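Local atomic coordinates of metallo-carboxypeptidase (PDB entry 4A39), a protein that probably removes amino acids from the C-terminal ends of peptides or proteins, as a zinc-dependent carboxypeptidase of the M14 family. Residues His264-Phe269 / Gln338-Leu343; Leu171-Ile176 / Ala212-Val217; Asp32-Arg37 / Ala62-Phe67. All coordinates share one frame; numbering follows the deposited sequence.

Contact 1. Residues His264-Phe269 / Gln338-Leu343; sequences HGVDLF and QTYDCL
Two neighbouring parallel strands of the carboxypeptidase sheet, 268-275 and 343-350, are entered here side by side, each a few residues after a helix. Both segments leave their helix through a residue with positive phi, Gly265 after helix 252-264 and Asp341 after helix 332-340. Where the segments first meet, Val266 lies against Tyr340, the two side chains crossing at about a right angle. CG2 of Val266 stands over the centre of the Tyr340 ring, 4.0 Å from its centroid and 10° off the normal, a CH-pi contact; Thr339 CG2 touches the opposite face nearer the rim. The other branch, Val266 CG1, lies anti to the backbone N and reaches Cys342 SG at 3.7 Å. Cys342 CB presses on the backbone, 3.5 Å from Asp267 C. A water bridges the two backbones, giving a hydrogen to Asp267 O (2.7 Å) and accepting one from Leu343 N (3.0 Å). Phe269 N then bonds directly to Leu343 O at 3.0 Å, nearly along the C=O axis. Leu268 and Leu343 point the same way, Leu268 CD1 3.8 Å from Leu343 CD2. The Asp267 carboxylate turns elsewhere, to salt bridges with Arg388 and Lys172, and Arg388 also binds the carbonyls of Val266 and Tyr340. This is the mixed alpha/beta sheet of M14 zinc carboxypeptidases, 171-177, 268-275 and 343-350 being parallel neighbours and 268-275 running on to zinc ligand His273.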
loop_
_atom_site.group_PDB
_atom_site.type_symbol
_atom_site.label_atom_id
_atom_site.label_comp_id
_atom_site.label_asym_id
_atom_site.label_seq_id
_atom_site.Cartn_x
_atom_site.Cartn_y
_atom_site.Cartn_z
ATOM N N HIS A 264 6.361 23.171 4.488
ATOM C CA HIS A 264 4.996 23.533 4.136
ATOM C C HIS A 264 3.959 23.387 5.237
ATOM O O HIS A 264 2.917 24.041 5.182
ATOM C CB HIS A 264 4.534 22.745 2.907
ATOM C CG HIS A 264 5.453 22.862 1.735
ATOM N ND1 HIS A 264 6.567 22.067 1.575
ATOM C CD2 HIS A 264 5.430 23.697 0.673
ATOM C CE1 HIS A 264 7.185 22.401 0.458
ATOM N NE2 HIS A 264 6.514 23.386 -0.110
ATOM N N GLY A 265 4.214 22.541 6.229
ATOM C CA GLY A 265 3.254 22.353 7.308
ATOM C C GLY A 265 2.341 21.183 7.008
ATOM O O GLY A 265 2.193 20.791 5.843
ATOM N N VAL A 266 1.728 20.632 8.055
ATOM C CA VAL A 266 0.843 19.477 7.933
ATOM C C VAL A 266 -0.409 19.621 8.802
ATOM O O VAL A 266 -0.311 19.901 9.995
ATOM C CB VAL A 266 1.576 18.178 8.367
ATOM C CG1 VAL A 266 0.660 16.976 8.189
ATOM C CG2 VAL A 266 2.861 18.000 7.563
ATOM N N ASP A 267 -1.583 19.412 8.205
ATOM C CA ASP A 267 -2.843 19.506 8.942
ATOM C C ASP A 267 -3.627 18.190 8.921
ATOM O O ASP A 267 -4.690 18.073 9.528
ATOM C CB ASP A 267 -3.698 20.647 8.379
ATOM C CG ASP A 267 -2.990 21.989 8.457
ATOM O OD1 ASP A 267 -2.622 22.401 9.580
ATOM O OD2 ASP A 267 -2.797 22.626 7.401
ATOM N N LEU A 268 -3.080 17.202 8.222
ATOM C CA LEU A 268 -3.685 15.878 8.111
ATOM C C LEU A 268 -2.632 14.965 7.513
ATOM O O LEU A 268 -1.903 15.371 6.606
ATOM C CB LEU A 268 -4.899 15.895 7.180
ATOM C CG LEU A 268 -5.448 14.493 6.881
ATOM C CD1 LEU A 268 -6.398 14.073 7.990
ATOM C CD2 LEU A 268 -6.157 14.484 5.544
ATOM N N PHE A 269 -2.548 13.737 8.012
ATOM C CA PHE A 269 -1.569 12.795 7.486
ATOM C C PHE A 269 -2.105 11.376 7.419
ATOM O O PHE A 269 -2.534 10.820 8.429
ATOM C CB PHE A 269 -0.303 12.797 8.342
ATOM C CG PHE A 269 0.738 11.812 7.883
ATOM C CD1 PHE A 269 1.366 11.966 6.647
ATOM C CD2 PHE A 269 1.075 10.721 8.675
ATOM C CE1 PHE A 269 2.315 11.043 6.211
ATOM C CE2 PHE A 269 2.024 9.790 8.248
ATOM C CZ PHE A 269 2.646 9.950 7.017
ATOM N N GLN A 338 2.252 13.765 16.006
ATOM C CA GLN A 338 2.709 14.493 17.183
ATOM C C GLN A 338 3.509 15.739 16.840
ATOM O O GLN A 338 3.337 16.785 17.462
ATOM C CB GLN A 338 3.552 13.582 18.075
ATOM C CG GLN A 338 3.952 14.235 19.390
ATOM C CD GLN A 338 4.475 13.233 20.390
ATOM O OE1 GLN A 338 5.681 13.005 20.491
ATOM N NE2 GLN A 338 3.566 12.607 21.120
ATOM N N THR A 339 4.379 15.633 15.844
ATOM C CA THR A 339 5.207 16.767 15.457
ATOM C C THR A 339 4.378 17.933 14.945
ATOM O O THR A 339 4.713 19.097 15.188
ATOM C CB THR A 339 6.229 16.357 14.374
ATOM O OG1 THR A 339 7.077 15.325 14.893
ATOM C CG2 THR A 339 7.090 17.548 13.966
ATOM N N TYR A 340 3.279 17.623 14.262
ATOM C CA TYR A 340 2.424 18.658 13.697
ATOM C C TYR A 340 1.055 18.810 14.356
ATOM O O TYR A 340 0.261 19.662 13.947
ATOM C CB TYR A 340 2.282 18.414 12.190
ATOM C CG TYR A 340 3.609 18.547 11.481
ATOM C CD1 TYR A 340 4.131 19.803 11.175
ATOM C CD2 TYR A 340 4.390 17.426 11.206
ATOM C CE1 TYR A 340 5.400 19.942 10.620
ATOM C CE2 TYR A 340 5.665 17.552 10.649
ATOM C CZ TYR A 340 6.161 18.811 10.362
ATOM O OH TYR A 340 7.424 18.949 9.833
ATOM N N ASP A 341 0.800 18.005 15.387
ATOM C CA ASP A 341 -0.466 18.046 16.123
ATOM C C ASP A 341 -1.646 17.959 15.154
ATOM O O ASP A 341 -2.582 18.759 15.219
ATOM C CB ASP A 341 -0.553 19.343 16.934
ATOM C CG ASP A 341 -1.759 19.380 17.859
ATOM O OD1 ASP A 341 -2.227 18.300 18.281
ATOM O OD2 ASP A 341 -2.229 20.499 18.170
ATOM N N CYS A 342 -1.606 16.971 14.266
ATOM C CA CYS A 342 -2.663 16.813 13.275
ATOM C C CYS A 342 -3.282 15.432 13.315
ATOM O O CYS A 342 -2.710 14.495 13.869
ATOM C CB CYS A 342 -2.101 17.038 11.867
ATOM S SG CYS A 342 -0.866 15.796 11.361
ATOM N N LEU A 343 -4.462 15.318 12.718
ATOM C CA LEU A 343 -5.143 14.036 12.628
ATOM C C LEU A 343 -4.217 13.179 11.770
ATOM O O LEU A 343 -3.764 13.618 10.707
ATOM C CB LEU A 343 -6.499 14.206 11.940
ATOM C CG LEU A 343 -7.283 12.925 11.634
ATOM C CD1 LEU A 343 -7.558 12.169 12.928
ATOM C CD2 LEU A 343 -8.590 13.278 10.941
HETATM O O HOH W 1 -5.594 17.988 12.107
#

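Contact 2. Residues Leu171-Ile176 / Ala212-Val217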
loop_
_atom_site.group_PDB
_atom_site.type_symbol
_atom_site.label_atom_id
_atom_site.label_comp_id
_atom_site.label_asym_id
_atom_site.label_seq_id
_atom_site.Cartn_x
_atom_site.Cartn_y
_atom_site.Cartn_z
ATOM N N LEU A 171 -5.191 24.838 4.519
ATOM C CA LEU A 171 -4.906 23.514 5.065
ATOM C C LEU A 171 -4.027 22.683 4.138
ATOM O O LEU A 171 -4.117 22.800 2.918
ATOM C CB LEU A 171 -6.216 22.767 5.343
ATOM C CG LEU A 171 -7.150 23.416 6.369
ATOM C CD1 LEU A 171 -8.425 22.605 6.491
ATOM C CD2 LEU A 171 -6.449 23.514 7.717
ATOM N N LYS A 172 -3.173 21.849 4.727
ATOM C CA LYS A 172 -2.277 20.976 3.968
ATOM C C LYS A 172 -2.585 19.537 4.349
ATOM O O LYS A 172 -2.304 19.115 5.470
ATOM C CB LYS A 172 -0.810 21.274 4.298
ATOM C CG LYS A 172 -0.349 22.673 3.937
ATOM C CD LYS A 172 -0.998 23.723 4.812
ATOM C CE LYS A 172 -0.372 23.770 6.191
ATOM N NZ LYS A 172 -0.973 24.880 6.988
ATOM N N LEU A 173 -3.164 18.786 3.416
ATOM C CA LEU A 173 -3.525 17.395 3.678
ATOM C C LEU A 173 -2.536 16.456 2.993
ATOM O O LEU A 173 -2.471 16.397 1.762
ATOM C CB LEU A 173 -4.942 17.126 3.171
ATOM C CG LEU A 173 -5.996 18.189 3.494
ATOM C CD1 LEU A 173 -7.350 17.675 3.043
ATOM C CD2 LEU A 173 -6.014 18.510 4.982
ATOM N N TRP A 174 -1.776 15.722 3.802
ATOM C CA TRP A 174 -0.768 14.803 3.291
ATOM C C TRP A 174 -1.164 13.337 3.241
ATOM O O TRP A 174 -1.727 12.789 4.197
ATOM C CB TRP A 174 0.509 14.913 4.126
ATOM C CG TRP A 174 1.221 16.221 4.015
ATOM C CD1 TRP A 174 0.793 17.439 4.465
ATOM C CD2 TRP A 174 2.512 16.435 3.438
ATOM N NE1 TRP A 174 1.745 18.402 4.204
ATOM C CE2 TRP A 174 2.810 17.810 3.575
ATOM C CE3 TRP A 174 3.448 15.596 2.816
ATOM C CZ2 TRP A 174 4.008 18.367 3.115
ATOM C CZ3 TRP A 174 4.641 16.149 2.357
ATOM C CH2 TRP A 174 4.910 17.524 2.510
ATOM N N VAL A 175 -0.834 12.704 2.121
ATOM C CA VAL A 175 -1.093 11.282 1.930
ATOM C C VAL A 175 0.121 10.670 1.238
ATOM O O VAL A 175 0.477 11.089 0.131
ATOM C CB VAL A 175 -2.322 11.043 1.035
ATOM C CG1 VAL A 175 -2.601 9.551 0.930
ATOM C CG2 VAL A 175 -3.526 11.769 1.610
ATOM N N ILE A 176 0.769 9.713 1.901
ATOM C CA ILE A 176 1.926 9.034 1.319
ATOM C C ILE A 176 1.632 7.535 1.276
ATOM O O ILE A 176 0.873 7.013 2.105
ATOM C CB ILE A 176 3.231 9.307 2.115
ATOM C CG1 ILE A 176 3.185 8.624 3.480
ATOM C CG2 ILE A 176 3.427 10.815 2.278
ATOM C CD1 ILE A 176 4.475 8.762 4.256
ATOM N N ALA A 212 -8.487 23.435 1.225
ATOM C CA ALA A 212 -7.276 22.650 1.409
ATOM C C ALA A 212 -6.549 22.260 0.133
ATOM O O ALA A 212 -7.139 22.208 -0.945
ATOM C CB ALA A 212 -7.604 21.394 2.205
ATOM N N ASP A 213 -5.251 22.005 0.278
ATOM C CA ASP A 213 -4.403 21.557 -0.819
ATOM C C ASP A 213 -3.996 20.135 -0.452
ATOM O O ASP A 213 -3.881 19.805 0.731
ATOM C CB ASP A 213 -3.124 22.391 -0.939
ATOM C CG ASP A 213 -3.381 23.816 -1.372
ATOM O OD1 ASP A 213 -4.459 24.096 -1.931
ATOM O OD2 ASP A 213 -2.480 24.656 -1.166
ATOM N N LEU A 214 -3.775 19.294 -1.455
ATOM C CA LEU A 214 -3.359 17.926 -1.185
ATOM C C LEU A 214 -1.885 17.757 -1.522
ATOM O O LEU A 214 -1.424 18.215 -2.568
ATOM C CB LEU A 214 -4.184 16.940 -2.012
ATOM C CG LEU A 214 -5.705 17.088 -1.930
ATOM C CD1 LEU A 214 -6.345 16.021 -2.798
ATOM C CD2 LEU A 214 -6.179 16.968 -0.488
ATOM N N TYR A 215 -1.150 17.126 -0.608
ATOM C CA TYR A 215 0.273 16.840 -0.782
ATOM C C TYR A 215 0.323 15.317 -0.873
ATOM O O TYR A 215 0.079 14.615 0.114
ATOM C CB TYR A 215 1.067 17.350 0.421
ATOM C CG TYR A 215 1.175 18.863 0.471
ATOM C CD1 TYR A 215 0.070 19.651 0.790
ATOM C CD2 TYR A 215 2.377 19.505 0.181
ATOM C CE1 TYR A 215 0.159 21.042 0.822
ATOM C CE2 TYR A 215 2.479 20.899 0.213
ATOM C CZ TYR A 215 1.368 21.657 0.535
ATOM O OH TYR A 215 1.466 23.032 0.589
ATOM N N LEU A 216 0.647 14.819 -2.062
ATOM C CA LEU A 216 0.638 13.384 -2.322
ATOM C C LEU A 216 1.959 12.767 -2.753
ATOM O O LEU A 216 2.657 13.309 -3.606
ATOM C CB LEU A 216 -0.388 13.091 -3.419
ATOM C CG LEU A 216 -1.750 13.786 -3.341
ATOM C CD1 LEU A 216 -2.520 13.531 -4.627
ATOM C CD2 LEU A 216 -2.520 13.285 -2.133
ATOM N N VAL A 217 2.281 11.617 -2.169
ATOM C CA VAL A 217 3.485 10.873 -2.536
ATOM C C VAL A 217 3.001 9.480 -2.931
ATOM O O VAL A 217 2.805 8.624 -2.074
ATOM C CB VAL A 217 4.478 10.733 -1.363
ATOM C CG1 VAL A 217 5.657 9.867 -1.793
ATOM C CG2 VAL A 217 4.981 12.109 -0.924
#
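Strands 171-177 and 212-217 run parallel, and five backbone bonds zip them together. Asp213 N donates to Leu171 O at 3.0 Å, and Leu173 N returns a bond to Asp213 O at 3.0 Å. Tyr215 N to Leu173 O is the shortest at 2.8 Å and almost straight, 176° at the hydrogen. Val175 N then gives to Tyr215 O (2.9 Å), and Val217 N to Val175 O (3.0 Å). The backbones of Lys172, Trp174 and Ile176 are instead bonded to strand 268-275 and its approach. On the face that carries Lys172, Trp174 and Tyr215, the Tyr215 ring makes an offset stack with the five-membered ring of Trp174, planes 14° and centroids 4.6 Å apart. Tyr215 CB lies against the same indole face, 3.6 Å from that five-membered centroid. Lys172, bent at chi2 and chi3, lays CG 3.6 Å from Tyr215 CE1. The polar tips find partners outside the strands: Trp174 NE1 gives to Gly265 O, Tyr215 OH pairs with Arg162, Asp213 binds Arg164 and Ser169, and Lys172 NZ, the partner of Asp267, also bonds His170 O. On the opposite face Leu173 meets Leu214, and Val175 meets Leu216. This beta-alpha-beta crossover, connected through helices 185-196 and 203-211, has helix 185-196 packed on Val175 and Leu216, with strand 157-163 flanking 212-217 and strand 268-275 flanking 171-177.

Contact 3. Residues Asp32-Arg37 / Ala62-Phe67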
loop_
_atom_site.group_PDB
_atom_site.type_symbol
_atom_site.label_atom_id
_atom_site.label_comp_id
_atom_site.label_asym_id
_atom_site.label_seq_id
_atom_site.Cartn_x
_atom_site.Cartn_y
_atom_site.Cartn_z
ATOM N N ASP A 32 7.543 -31.402 -12.771
ATOM C CA ASP A 32 6.294 -32.142 -12.600
ATOM C C ASP A 32 5.182 -31.140 -12.261
ATOM O O ASP A 32 5.227 -30.500 -11.225
ATOM C CB ASP A 32 6.464 -33.147 -11.453
ATOM C CG ASP A 32 5.240 -34.005 -11.218
ATOM O OD1 ASP A 32 4.155 -33.677 -11.732
ATOM O OD2 ASP A 32 5.378 -35.021 -10.502
ATOM N N PRO A 33 4.192 -30.992 -13.156
ATOM C CA PRO A 33 3.086 -30.049 -12.941
ATOM C C PRO A 33 2.356 -30.156 -11.595
ATOM O O PRO A 33 1.828 -29.159 -11.103
ATOM C CB PRO A 33 2.151 -30.331 -14.116
ATOM C CG PRO A 33 3.099 -30.755 -15.195
ATOM C CD PRO A 33 4.020 -31.688 -14.443
ATOM N N ARG A 34 2.319 -31.354 -11.008
ATOM C CA ARG A 34 1.634 -31.517 -9.731
ATOM C C ARG A 34 2.599 -31.438 -8.547
ATOM O O ARG A 34 2.209 -31.662 -7.396
ATOM C CB ARG A 34 0.886 -32.863 -9.706
ATOM C CG ARG A 34 -0.141 -33.021 -10.837
ATOM C CD ARG A 34 -0.980 -34.301 -10.708
ATOM N NE ARG A 34 -1.873 -34.271 -9.553
ATOM C CZ ARG A 34 -1.749 -35.057 -8.488
ATOM N NH1 ARG A 34 -0.765 -35.944 -8.428
ATOM N NH2 ARG A 34 -2.611 -34.959 -7.485
ATOM N N ARG A 35 3.858 -31.116 -8.829
ATOM C CA ARG A 35 4.886 -31.006 -7.795
ATOM C C ARG A 35 5.801 -29.807 -8.018
ATOM O O ARG A 35 7.017 -29.908 -7.845
ATOM C CB ARG A 35 5.730 -32.294 -7.755
ATOM C CG ARG A 35 4.928 -33.576 -7.494
ATOM C CD ARG A 35 4.597 -33.740 -6.013
ATOM N NE ARG A 35 3.924 -35.005 -5.711
ATOM C CZ ARG A 35 2.619 -35.218 -5.847
ATOM N NH1 ARG A 35 1.818 -34.252 -6.276
ATOM N NH2 ARG A 35 2.113 -36.404 -5.543
ATOM N N ILE A 36 5.241 -28.671 -8.411
ATOM C CA ILE A 36 6.032 -27.467 -8.651
ATOM C C ILE A 36 6.493 -26.907 -7.301
ATOM O O ILE A 36 5.673 -26.594 -6.445
ATOM C CB ILE A 36 5.202 -26.420 -9.413
ATOM C CG1 ILE A 36 4.714 -27.026 -10.734
ATOM C CG2 ILE A 36 6.040 -25.168 -9.688
ATOM C CD1 ILE A 36 3.645 -26.210 -11.436
ATOM N N ARG A 37 7.808 -26.794 -7.119
ATOM C CA ARG A 37 8.380 -26.306 -5.865
ATOM C C ARG A 37 9.091 -24.983 -6.096
ATOM O O ARG A 37 9.928 -24.875 -6.987
ATOM C CB ARG A 37 9.383 -27.332 -5.314
ATOM C CG ARG A 37 8.846 -28.753 -5.208
ATOM C CD ARG A 37 7.799 -28.899 -4.120
ATOM N NE ARG A 37 8.385 -28.905 -2.780
ATOM C CZ ARG A 37 7.689 -29.101 -1.666
ATOM N NH1 ARG A 37 6.380 -29.309 -1.728
ATOM N NH2 ARG A 37 8.300 -29.091 -0.488
ATOM N N ALA A 62 -5.312 -28.581 -20.366
ATOM C CA ALA A 62 -6.101 -29.551 -19.613
ATOM C C ALA A 62 -5.218 -30.279 -18.616
ATOM O O ALA A 62 -5.278 -31.503 -18.490
ATOM C CB ALA A 62 -6.747 -30.552 -20.572
ATOM N N THR A 63 -4.406 -29.512 -17.896
ATOM C CA THR A 63 -3.481 -30.077 -16.926
ATOM C C THR A 63 -3.513 -29.319 -15.603
ATOM O O THR A 63 -3.349 -28.098 -15.571
ATOM C CB THR A 63 -2.040 -30.046 -17.488
ATOM O OG1 THR A 63 -1.975 -30.858 -18.667
ATOM C CG2 THR A 63 -1.040 -30.566 -16.459
ATOM N N GLU A 64 -3.731 -30.044 -14.513
ATOM C CA GLU A 64 -3.757 -29.424 -13.198
ATOM C C GLU A 64 -2.332 -29.128 -12.750
ATOM O O GLU A 64 -1.470 -30.002 -12.784
ATOM C CB GLU A 64 -4.427 -30.345 -12.177
ATOM C CG GLU A 64 -4.312 -29.856 -10.740
ATOM C CD GLU A 64 -5.033 -30.755 -9.753
ATOM O OE1 GLU A 64 -4.757 -31.975 -9.736
ATOM O OE2 GLU A 64 -5.876 -30.236 -8.990
ATOM N N HIS A 65 -2.089 -27.885 -12.346
ATOM C CA HIS A 65 -0.771 -27.488 -11.864
ATOM C C HIS A 65 -0.880 -27.196 -10.378
ATOM O O HIS A 65 -1.768 -26.462 -9.941
ATOM C CB HIS A 65 -0.267 -26.251 -12.609
ATOM C CG HIS A 65 0.024 -26.505 -14.053
ATOM N ND1 HIS A 65 1.288 -26.400 -14.594
ATOM C CD2 HIS A 65 -0.784 -26.909 -15.061
ATOM C CE1 HIS A 65 1.246 -26.735 -15.872
ATOM N NE2 HIS A 65 0.001 -27.048 -16.180
ATOM N N CYS A 66 0.020 -27.792 -9.604
ATOM C CA CYS A 66 0.023 -27.626 -8.159
ATOM C C CYS A 66 1.325 -26.984 -7.715
ATOM O O CYS A 66 2.403 -27.555 -7.887
ATOM C CB CYS A 66 -0.153 -28.988 -7.498
ATOM S SG CYS A 66 -1.621 -29.812 -8.120
ATOM N N PHE A 67 1.207 -25.793 -7.137
ATOM C CA PHE A 67 2.359 -25.023 -6.681
ATOM C C PHE A 67 2.538 -25.043 -5.171
ATOM O O PHE A 67 1.563 -25.136 -4.422
ATOM C CB PHE A 67 2.205 -23.562 -7.118
ATOM C CG PHE A 67 2.104 -23.371 -8.604
ATOM C CD1 PHE A 67 0.884 -23.532 -9.260
ATOM C CD2 PHE A 67 3.227 -23.020 -9.350
ATOM C CE1 PHE A 67 0.781 -23.341 -10.635
ATOM C CE2 PHE A 67 3.136 -22.825 -10.730
ATOM C CZ PHE A 67 1.909 -22.987 -11.376
#
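Ile36 and Phe67 lie side by side, pointing the same way, and carry the buried part of this contact. With CG1 anti to the carbonyl carbon and the chain extended beyond it, Ile36 lays CD1 over the Phe67 ring toward its rim, 3.7 Å from the centroid and 21° off the normal. The same methyl also comes to the edge of the His65 imidazole, while Pro33 CB sits over one face of that ring, 4.2 Å from its centroid. His65 ND1 is buried here with no polar partner in the model. Two backbone hydrogen bonds join the main chains behind these side chains: Cys66 N donates to Pro33 O at 2.7 Å, in the carbonyl plane, and Ile36 N to Cys66 O at 3.1 Å, the latter more bent, 142° at the hydrogen. They lead into the parallel bridge Ile36-Phe67 between strands 36-39 and 65-69, neighbours in the mixed sheet of the N-terminal domain that marks cytosolic carboxypeptidases. Toward the surface, Arg34 NE faces Glu64 OE1 at 3.7 Å, a long salt bridge with the oxygen at the guanidinium edge. The chain before strand 36-39 is shaped by a type I turn, closed by Arg35 N to Asp32 O at 2.8 Å. Asp32 OD1 takes the N-H of Arg34 at 3.0 Å from above the carboxylate plane, an Asx turn, and Arg35 NH1 reaches back to Arg34 O. Beyond, Phe109 and Phe120 meet the Phe67 ring, and strand 53-57 touches it through Phe54 and Val56.

In the fold
Contacts 1 and 2 are buried and belong to one sheet of the carboxypeptidase domain; strands 171-177 and 268-275 are neighbours in it, so the two touch through backbone pairing, with a probable hydrogen bond between Leu268 O and Trp174 N. Contact 2 is a fully paired stretch of strands, whereas contact 1 catches two strands as they begin and is sparsely paired. Contact 3 stands apart in the N-terminal domain, about 36 Å from contact 1 and 32 Å from contact 2 between nearest atoms, and is only partly buried. All three use CH-pi packing, but 32-37/62-67 adds a turn and a long surface salt bridge, while an aromatic stack distinguishes 171-176/212-217.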